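Local coordinates for oligopeptide ABC transporter, periplasmic oligopeptide-binding protein, putative (Thermotoga maritima MSB8, PDB 5IPW) that probably binds oligopeptides in the periplasm and delivers them to an ABC transporter for uptake, at residues F59-S71 / I274-I288. Numbering follows the deposited sequence.
Sequences FGGTWRRVWKGPS and IDYVRHEYVKNDEVI
Lys68 and Asp285 form a salt bridge, with Lys68 NZ 3.0 Å from Asp285 OD1, on the syn side but 34° out of the carboxylate plane. The lysine chain is extended beyond CG, which carries the amine to the first turn of helix 285-293. With an alanine in place of Lys68, Asp285 would probably lose this charged mate and Ile288 CD1 its contact with the lysine CE. Strands 62-67 and 276-281 pair in parallel. The backbone bonds begin with Tyr276 N to Gly61 O and end with Val282 N to Trp67 O; the straightest joins Arg65 N to Arg278 O (2.8 Å, 174°). On one face of the sheet, Arg65 CB lies over the His279 ring, 4.0 Å from its centroid. Arg65 NH1 gives His279 NE2 a weak bond of 3.5 Å. His279 turns its ring edge to the face of Trp67 and sets CB over the five-membered ring. Farther along, Trp63 CE3 meets Ile274 CD1 at 3.7 Å. On the other face, Val66 CG2 packs on Ile288 CG1 (3.8 Å). Trp63 NE1 bonds to Met299 O, and Arg64 bridges to Asp298. Ile76 and Leu79 of helix 73-80 touch Trp67, His279 and Arg65 on the face they share, while strand 252-257 pairs antiparallel with the far edge of 276-281.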
ATOM      1  N   PHE A  59      20.389 -14.307  17.675  1.00 38.65           N
ATOM      2  CA  PHE A  59      21.178 -13.197  17.170  1.00 38.46           C
ATOM      3  C   PHE A  59      22.240 -13.688  16.194  1.00 38.84           C
ATOM      4  O   PHE A  59      22.863 -14.734  16.408  1.00 37.81           O
ATOM      5  CB  PHE A  59      21.894 -12.482  18.315  1.00 38.86           C
ATOM      6  CG  PHE A  59      21.022 -11.570  19.108  1.00 38.80           C
ATOM      7  CD1 PHE A  59      20.406 -10.489  18.500  1.00 39.27           C
ATOM      8  CD2 PHE A  59      20.849 -11.763  20.477  1.00 38.29           C
ATOM      9  CE1 PHE A  59      19.606  -9.631  19.231  1.00 39.37           C
ATOM     10  CE2 PHE A  59      20.051 -10.910  21.215  1.00 37.70           C
ATOM     11  CZ  PHE A  59      19.433  -9.837  20.593  1.00 38.85           C
ATOM     12  N   GLY A  60      22.445 -12.914  15.136  1.00 38.85           N
ATOM     13  CA  GLY A  60      23.601 -13.064  14.279  1.00 38.65           C
ATOM     14  C   GLY A  60      23.256 -13.070  12.815  1.00 38.62           C
ATOM     15  O   GLY A  60      22.096 -12.901  12.440  1.00 38.47           O
ATOM     16  N   GLY A  61      24.291 -13.242  11.992  1.00 38.01           N
ATOM     17  CA  GLY A  61      24.127 -13.547  10.578  1.00 36.50           C
ATOM     18  C   GLY A  61      24.147 -12.353   9.654  1.00 36.94           C
ATOM     19  O   GLY A  61      24.025 -11.200  10.085  1.00 35.76           O
ATOM     20  N   THR A  62      24.320 -12.650   8.367  1.00 37.86           N
ATOM     21  CA  THR A  62      24.261 -11.654   7.313  1.00 37.04           C
ATOM     22  C   THR A  62      23.195 -12.093   6.332  1.00 37.88           C
ATOM     23  O   THR A  62      23.266 -13.175   5.756  1.00 41.54           O
ATOM     24  CB  THR A  62      25.612 -11.467   6.584  1.00 36.63           C
ATOM     25  OG1 THR A  62      26.597 -10.978   7.506  1.00 36.57           O
ATOM     26  CG2 THR A  62      25.490 -10.459   5.450  1.00 36.11           C
ATOM     27  N   TRP A  63      22.214 -11.223   6.158  1.00 38.09           N
ATOM     28  CA  TRP A  63      21.064 -11.465   5.324  1.00 39.14           C
ATOM     29  C   TRP A  63      21.417 -11.011   3.908  1.00 41.12           C
ATOM     30  O   TRP A  63      21.548  -9.807   3.642  1.00 40.59           O
ATOM     31  CB  TRP A  63      19.872 -10.695   5.922  1.00 38.22           C
ATOM     32  CG  TRP A  63      18.611 -10.605   5.130  1.00 37.71           C
ATOM     33  CD1 TRP A  63      18.295 -11.241   3.958  1.00 39.59           C
ATOM     34  CD2 TRP A  63      17.464  -9.840   5.491  1.00 38.78           C
ATOM     35  NE1 TRP A  63      17.017 -10.891   3.555  1.00 38.09           N
ATOM     36  CE2 TRP A  63      16.489 -10.039   4.487  1.00 38.40           C
ATOM     37  CE3 TRP A  63      17.162  -9.005   6.574  1.00 38.43           C
ATOM     38  CZ2 TRP A  63      15.242  -9.425   4.535  1.00 39.91           C
ATOM     39  CZ3 TRP A  63      15.933  -8.396   6.616  1.00 38.45           C
ATOM     40  CH2 TRP A  63      14.982  -8.607   5.604  1.00 39.51           C
ATOM     41  N   ARG A  64      21.563 -11.987   3.013  1.00 40.78           N
ATOM     42  CA  ARG A  64      21.947 -11.736   1.632  1.00 41.08           C
ATOM     43  C   ARG A  64      20.748 -11.428   0.763  1.00 40.46           C
ATOM     44  O   ARG A  64      19.819 -12.232   0.668  1.00 39.83           O
ATOM     45  CB  ARG A  64      22.679 -12.946   1.052  1.00 43.28           C
ATOM     46  CG  ARG A  64      23.951 -13.312   1.810  1.00 45.31           C
ATOM     47  CD  ARG A  64      24.502 -14.650   1.358  1.00 46.42           C
ATOM     48  NE  ARG A  64      23.571 -15.729   1.671  1.00 48.24           N
ATOM     49  CZ  ARG A  64      23.605 -16.949   1.144  1.00 52.71           C
ATOM     50  NH1 ARG A  64      24.541 -17.293   0.259  1.00 54.23           N
ATOM     51  NH2 ARG A  64      22.691 -17.840   1.509  1.00 53.42           N
ATOM     52  N   ARG A  65      20.781 -10.255   0.134  1.00 39.89           N
ATOM     53  CA  ARG A  65      19.800  -9.886  -0.875  1.00 39.66           C
ATOM     54  C   ARG A  65      20.513  -9.378  -2.123  1.00 39.53           C
ATOM     55  O   ARG A  65      21.747  -9.309  -2.174  1.00 40.65           O
ATOM     56  CB  ARG A  65      18.887  -8.779  -0.352  1.00 41.20           C
ATOM     57  CG  ARG A  65      18.196  -9.048   0.971  1.00 41.08           C
ATOM     58  CD  ARG A  65      17.284  -7.875   1.336  1.00 40.78           C
ATOM     59  NE  ARG A  65      15.867  -8.197   1.174  1.00 40.52           N
ATOM     60  CZ  ARG A  65      14.974  -7.493   0.479  1.00 41.34           C
ATOM     61  NH1 ARG A  65      15.307  -6.379  -0.153  1.00 41.56           N
ATOM     62  NH2 ARG A  65      13.711  -7.906   0.427  1.00 40.75           N
ATOM     63  N   VAL A  66      19.726  -8.999  -3.122  1.00 38.24           N
ATOM     64  CA  VAL A  66      20.253  -8.367  -4.324  1.00 39.28           C
ATOM     65  C   VAL A  66      19.414  -7.144  -4.688  1.00 40.49           C
ATOM     66  O   VAL A  66      18.193  -7.153  -4.522  1.00 39.71           O
ATOM     67  CB  VAL A  66      20.290  -9.352  -5.525  1.00 37.26           C
ATOM     68  CG1 VAL A  66      21.216 -10.517  -5.231  1.00 37.17           C
ATOM     69  CG2 VAL A  66      18.905  -9.870  -5.872  1.00 36.58           C
ATOM     70  N   TRP A  67      20.071  -6.101  -5.192  1.00 43.13           N
ATOM     71  CA  TRP A  67      19.360  -4.916  -5.704  1.00 45.25           C
ATOM     72  C   TRP A  67      19.977  -4.341  -6.991  1.00 47.63           C
ATOM     73  O   TRP A  67      21.071  -4.732  -7.415  1.00 47.82           O
ATOM     74  CB  TRP A  67      19.267  -3.840  -4.616  1.00 44.32           C
ATOM     75  CG  TRP A  67      20.512  -3.017  -4.394  1.00 41.96           C
ATOM     76  CD1 TRP A  67      21.812  -3.410  -4.548  1.00 40.86           C
ATOM     77  CD2 TRP A  67      20.558  -1.661  -3.937  1.00 41.19           C
ATOM     78  NE1 TRP A  67      22.662  -2.380  -4.229  1.00 40.52           N
ATOM     79  CE2 TRP A  67      21.917  -1.294  -3.850  1.00 40.56           C
ATOM     80  CE3 TRP A  67      19.579  -0.720  -3.595  1.00 40.76           C
ATOM     81  CZ2 TRP A  67      22.324  -0.024  -3.438  1.00 41.27           C
ATOM     82  CZ3 TRP A  67      19.982   0.544  -3.187  1.00 40.60           C
ATOM     83  CH2 TRP A  67      21.345   0.880  -3.114  1.00 41.53           C
ATOM     84  N   LYS A  68      19.256  -3.395  -7.584  1.00 50.64           N
ATOM     85  CA  LYS A  68      19.661  -2.738  -8.832  1.00 51.65           C
ATOM     86  C   LYS A  68      20.379  -1.392  -8.611  1.00 52.34           C
ATOM     87  O   LYS A  68      20.265  -0.479  -9.432  1.00 53.06           O
ATOM     88  CB  LYS A  68      18.426  -2.542  -9.713  1.00 51.98           C
ATOM     89  CG  LYS A  68      17.835  -3.853 -10.203  1.00 54.12           C
ATOM     90  CD  LYS A  68      16.530  -3.638 -10.949  1.00 56.13           C
ATOM     91  CE  LYS A  68      16.042  -4.939 -11.559  1.00 58.76           C
ATOM     92  NZ  LYS A  68      14.673  -4.793 -12.113  1.00 61.03           N
ATOM     93  N   GLY A  69      21.124  -1.285  -7.508  1.00 51.65           N
ATOM     94  CA  GLY A  69      21.865  -0.073  -7.165  1.00 50.00           C
ATOM     95  C   GLY A  69      20.991   1.077  -6.683  1.00 50.13           C
ATOM     96  O   GLY A  69      19.780   0.911  -6.496  1.00 47.11           O
ATOM     97  N   PRO A  70      21.596   2.266  -6.505  1.00 50.18           N
ATOM     98  CA  PRO A  70      20.941   3.463  -5.966  1.00 51.37           C
ATOM     99  C   PRO A  70      19.539   3.726  -6.504  1.00 52.31           C
ATOM    100  O   PRO A  70      18.684   4.232  -5.786  1.00 55.05           O
ATOM    101  CB  PRO A  70      21.892   4.581  -6.378  1.00 51.12           C
ATOM    102  CG  PRO A  70      23.238   3.933  -6.355  1.00 51.62           C
ATOM    103  CD  PRO A  70      23.026   2.508  -6.780  1.00 50.92           C
ATOM    104  N   SER A  71      19.323   3.384  -7.767  1.00 54.32           N
ATOM    105  CA  SER A  71      18.003   3.405  -8.392  1.00 53.81           C
ATOM    106  C   SER A  71      16.947   2.657  -7.582  1.00 52.90           C
ATOM    107  O   SER A  71      15.781   3.031  -7.559  1.00 52.22           O
ATOM    108  CB  SER A  71      18.111   2.751  -9.770  1.00 55.67           C
ATOM    109  OG  SER A  71      16.836   2.434 -10.286  1.00 61.44           O
ATOM    110  N   ILE A 274      19.160  -9.933  13.215  1.00 34.23           N
ATOM    111  CA  ILE A 274      20.180 -10.014  12.182  1.00 34.85           C
ATOM    112  C   ILE A 274      21.198  -8.873  12.314  1.00 34.74           C
ATOM    113  O   ILE A 274      20.824  -7.712  12.480  1.00 35.88           O
ATOM    114  CB  ILE A 274      19.501 -10.020  10.796  1.00 34.30           C
ATOM    115  CG1 ILE A 274      18.601 -11.257  10.693  1.00 32.41           C
ATOM    116  CG2 ILE A 274      20.540 -10.005   9.682  1.00 35.47           C
ATOM    117  CD1 ILE A 274      17.641 -11.223   9.532  1.00 33.16           C
ATOM    118  N   ASP A 275      22.483  -9.220  12.246  1.00 34.15           N
ATOM    119  CA  ASP A 275      23.568  -8.259  12.451  1.00 34.11           C
ATOM    120  C   ASP A 275      23.781  -7.359  11.232  1.00 34.59           C
ATOM    121  O   ASP A 275      23.971  -6.141  11.366  1.00 34.70           O
ATOM    122  CB  ASP A 275      24.874  -8.992  12.765  1.00 36.03           C
ATOM    123  CG  ASP A 275      24.934  -9.542  14.185  1.00 38.54           C
ATOM    124  OD1 ASP A 275      24.178  -9.071  15.066  1.00 40.69           O
ATOM    125  OD2 ASP A 275      25.777 -10.437  14.433  1.00 38.35           O
ATOM    126  N   TYR A 276      23.775  -7.968  10.053  1.00 33.43           N
ATOM    127  CA  TYR A 276      24.032  -7.258   8.809  1.00 34.27           C
ATOM    128  C   TYR A 276      23.083  -7.709   7.721  1.00 35.52           C
ATOM    129  O   TYR A 276      22.693  -8.877   7.680  1.00 34.98           O
ATOM    130  CB  TYR A 276      25.452  -7.536   8.324  1.00 33.36           C
ATOM    131  CG  TYR A 276      26.527  -7.055   9.250  1.00 31.21           C
ATOM    132  CD1 TYR A 276      27.022  -5.765   9.156  1.00 31.90           C
ATOM    133  CD2 TYR A 276      27.064  -7.894  10.196  1.00 30.90           C
ATOM    134  CE1 TYR A 276      28.020  -5.320  10.003  1.00 32.04           C
ATOM    135  CE2 TYR A 276      28.062  -7.468  11.048  1.00 32.08           C
ATOM    136  CZ  TYR A 276      28.534  -6.176  10.950  1.00 32.93           C
ATOM    137  OH  TYR A 276      29.521  -5.748  11.812  1.00 35.41           O
ATOM    138  N   VAL A 277      22.718  -6.787   6.840  1.00 36.28           N
ATOM    139  CA  VAL A 277      22.001  -7.151   5.632  1.00 40.99           C
ATOM    140  C   VAL A 277      22.760  -6.552   4.460  1.00 44.68           C
ATOM    141  O   VAL A 277      23.031  -5.351   4.435  1.00 42.41           O
ATOM    142  CB  VAL A 277      20.495  -6.764   5.658  1.00 42.09           C
ATOM    143  CG1 VAL A 277      20.221  -5.620   6.609  1.00 45.15           C
ATOM    144  CG2 VAL A 277      19.965  -6.450   4.263  1.00 41.51           C
ATOM    145  N   ARG A 278      23.139  -7.415   3.516  1.00 49.27           N
ATOM    146  CA  ARG A 278      23.954  -6.997   2.383  1.00 53.03           C
ATOM    147  C   ARG A 278      23.235  -7.204   1.059  1.00 50.58           C
ATOM    148  O   ARG A 278      22.703  -8.277   0.778  1.00 51.98           O
ATOM    149  CB  ARG A 278      25.334  -7.680   2.419  1.00 57.30           C
ATOM    150  CG  ARG A 278      25.587  -8.849   1.477  1.00 61.09           C
ATOM    151  CD  ARG A 278      26.828  -9.607   1.931  1.00 64.83           C
ATOM    152  NE  ARG A 278      27.751  -9.958   0.856  1.00 68.47           N
ATOM    153  CZ  ARG A 278      27.681 -11.047   0.085  1.00 73.07           C
ATOM    154  NH1 ARG A 278      26.704 -11.930   0.211  1.00 72.16           N
ATOM    155  NH2 ARG A 278      28.605 -11.250  -0.842  1.00 81.11           N
ATOM    156  N   HIS A 279      23.194  -6.138   0.269  1.00 50.60           N
ATOM    157  CA  HIS A 279      22.662  -6.191  -1.085  1.00 51.80           C
ATOM    158  C   HIS A 279      23.821  -6.222  -2.072  1.00 53.90           C
ATOM    159  O   HIS A 279      24.739  -5.395  -1.985  1.00 51.09           O
ATOM    160  CB  HIS A 279      21.792  -4.974  -1.371  1.00 49.21           C
ATOM    161  CG  HIS A 279      20.527  -4.938  -0.576  1.00 48.42           C
ATOM    162  ND1 HIS A 279      20.510  -4.716   0.783  1.00 47.50           N
ATOM    163  CD2 HIS A 279      19.236  -5.084  -0.951  1.00 48.65           C
ATOM    164  CE1 HIS A 279      19.264  -4.739   1.215  1.00 46.61           C
ATOM    165  NE2 HIS A 279      18.471  -4.950   0.181  1.00 48.18           N
ATOM    166  N   GLU A 280      23.786  -7.191  -2.986  1.00 55.27           N
ATOM    167  CA  GLU A 280      24.690  -7.205  -4.125  1.00 55.61           C
ATOM    168  C   GLU A 280      24.071  -6.450  -5.296  1.00 52.86           C
ATOM    169  O   GLU A 280      22.905  -6.676  -5.640  1.00 49.39           O
ATOM    170  CB  GLU A 280      25.005  -8.635  -4.546  1.00 60.32           C
ATOM    171  CG  GLU A 280      26.140  -8.719  -5.559  1.00 63.53           C
ATOM    172  CD  GLU A 280      26.627 -10.133  -5.812  1.00 64.98           C
ATOM    173  OE1 GLU A 280      26.379 -11.040  -4.984  1.00 64.39           O
ATOM    174  OE2 GLU A 280      27.275 -10.327  -6.856  1.00 68.52           O
ATOM    175  N   TYR A 281      24.842  -5.546  -5.902  1.00 53.14           N
ATOM    176  CA  TYR A 281      24.399  -4.910  -7.138  1.00 56.91           C
ATOM    177  C   TYR A 281      24.285  -5.984  -8.230  1.00 55.55           C
ATOM    178  O   TYR A 281      25.168  -6.824  -8.389  1.00 50.33           O
ATOM    179  CB  TYR A 281      25.336  -3.779  -7.605  1.00 60.28           C
ATOM    180  CG  TYR A 281      24.928  -3.239  -8.970  1.00 65.15           C
ATOM    181  CD1 TYR A 281      23.980  -2.228  -9.086  1.00 67.51           C
ATOM    182  CD2 TYR A 281      25.454  -3.785 -10.145  1.00 68.85           C
ATOM    183  CE1 TYR A 281      23.580  -1.753 -10.327  1.00 70.22           C
ATOM    184  CE2 TYR A 281      25.061  -3.321 -11.393  1.00 70.17           C
ATOM    185  CZ  TYR A 281      24.124  -2.306 -11.482  1.00 72.71           C
ATOM    186  OH  TYR A 281      23.734  -1.848 -12.724  1.00 72.47           O
ATOM    187  N   VAL A 282      23.185  -5.953  -8.964  1.00 55.89           N
ATOM    188  CA  VAL A 282      22.979  -6.869 -10.064  1.00 57.96           C
ATOM    189  C   VAL A 282      22.496  -6.099 -11.286  1.00 62.54           C
ATOM    190  O   VAL A 282      21.857  -5.050 -11.167  1.00 63.11           O
ATOM    191  CB  VAL A 282      21.977  -7.992  -9.713  1.00 57.89           C
ATOM    192  CG1 VAL A 282      22.549  -8.895  -8.632  1.00 55.56           C
ATOM    193  CG2 VAL A 282      20.626  -7.425  -9.297  1.00 59.33           C
ATOM    194  N   LYS A 283      22.786  -6.647 -12.461  1.00 65.69           N
ATOM    195  CA  LYS A 283      22.589  -5.934 -13.712  1.00 65.48           C
ATOM    196  C   LYS A 283      21.159  -6.019 -14.243  1.00 60.57           C
ATOM    197  O   LYS A 283      20.722  -5.119 -14.956  1.00 60.73           O
ATOM    198  CB  LYS A 283      23.572  -6.465 -14.756  1.00 72.45           C
ATOM    199  CG  LYS A 283      23.916  -5.464 -15.847  1.00 79.18           C
ATOM    200  CD  LYS A 283      25.020  -5.979 -16.760  1.00 84.97           C
ATOM    201  CE  LYS A 283      26.362  -6.068 -16.043  1.00 87.90           C
ATOM    202  NZ  LYS A 283      27.480  -6.308 -16.997  1.00 90.29           N
ATOM    203  N   ASN A 284      20.431  -7.081 -13.895  1.00 58.45           N
ATOM    204  CA  ASN A 284      19.118  -7.352 -14.508  1.00 58.49           C
ATOM    205  C   ASN A 284      18.299  -8.389 -13.747  1.00 56.05           C
ATOM    206  O   ASN A 284      18.824  -9.094 -12.887  1.00 51.50           O
ATOM    207  CB  ASN A 284      19.308  -7.840 -15.955  1.00 59.13           C
ATOM    208  CG  ASN A 284      20.198  -9.080 -16.042  1.00 60.37           C
ATOM    209  OD1 ASN A 284      19.812 -10.165 -15.608  1.00 61.56           O
ATOM    210  ND2 ASN A 284      21.396  -8.920 -16.593  1.00 59.73           N
ATOM    211  N   ASP A 285      17.022  -8.498 -14.105  1.00 57.67           N
ATOM    212  CA  ASP A 285      16.121  -9.509 -13.540  1.00 61.78           C
ATOM    213  C   ASP A 285      16.667 -10.929 -13.593  1.00 64.74           C
ATOM    214  O   ASP A 285      16.397 -11.728 -12.691  1.00 70.39           O
ATOM    215  CB  ASP A 285      14.778  -9.507 -14.272  1.00 64.03           C
ATOM    216  CG  ASP A 285      13.904  -8.329 -13.896  1.00 67.51           C
ATOM    217  OD1 ASP A 285      14.166  -7.680 -12.855  1.00 67.62           O
ATOM    218  OD2 ASP A 285      12.941  -8.064 -14.648  1.00 67.98           O
ATOM    219  N   GLU A 286      17.417 -11.242 -14.649  1.00 61.38           N
ATOM    220  CA  GLU A 286      17.872 -12.608 -14.894  1.00 59.31           C
ATOM    221  C   GLU A 286      18.969 -13.039 -13.928  1.00 54.59           C
ATOM    222  O   GLU A 286      19.006 -14.190 -13.517  1.00 56.89           O
ATOM    223  CB  GLU A 286      18.321 -12.792 -16.356  1.00 62.47           C
ATOM    224  CG  GLU A 286      17.172 -12.808 -17.364  1.00 62.64           C
ATOM    225  CD  GLU A 286      16.580 -11.436 -17.644  1.00 66.17           C
ATOM    226  OE1 GLU A 286      17.323 -10.430 -17.597  1.00 68.62           O
ATOM    227  OE2 GLU A 286      15.362 -11.366 -17.921  1.00 70.34           O
ATOM    228  N   VAL A 287      19.851 -12.126 -13.552  1.00 53.35           N
ATOM    229  CA  VAL A 287      20.812 -12.413 -12.478  1.00 55.20           C
ATOM    230  C   VAL A 287      20.068 -12.636 -11.142  1.00 55.36           C
ATOM    231  O   VAL A 287      20.485 -13.445 -10.314  1.00 53.85           O
ATOM    232  CB  VAL A 287      21.847 -11.280 -12.312  1.00 55.38           C
ATOM    233  CG1 VAL A 287      22.849 -11.610 -11.209  1.00 55.02           C
ATOM    234  CG2 VAL A 287      22.588 -11.037 -13.619  1.00 55.85           C
ATOM    235  N   ILE A 288      18.961 -11.926 -10.946  1.00 54.72           N
ATOM    236  CA  ILE A 288      18.158 -12.068  -9.731  1.00 56.19           C
ATOM    237  C   ILE A 288      17.564 -13.473  -9.637  1.00 54.94           C
ATOM    238  O   ILE A 288      17.602 -14.113  -8.583  1.00 51.97           O
ATOM    239  CB  ILE A 288      17.028 -11.010  -9.668  1.00 57.04           C
ATOM    240  CG1 ILE A 288      17.628  -9.609  -9.492  1.00 57.23           C
ATOM    241  CG2 ILE A 288      16.062 -11.305  -8.527  1.00 57.27           C
ATOM    242  CD1 ILE A 288      16.650  -8.475  -9.721  1.00 57.96           C
TER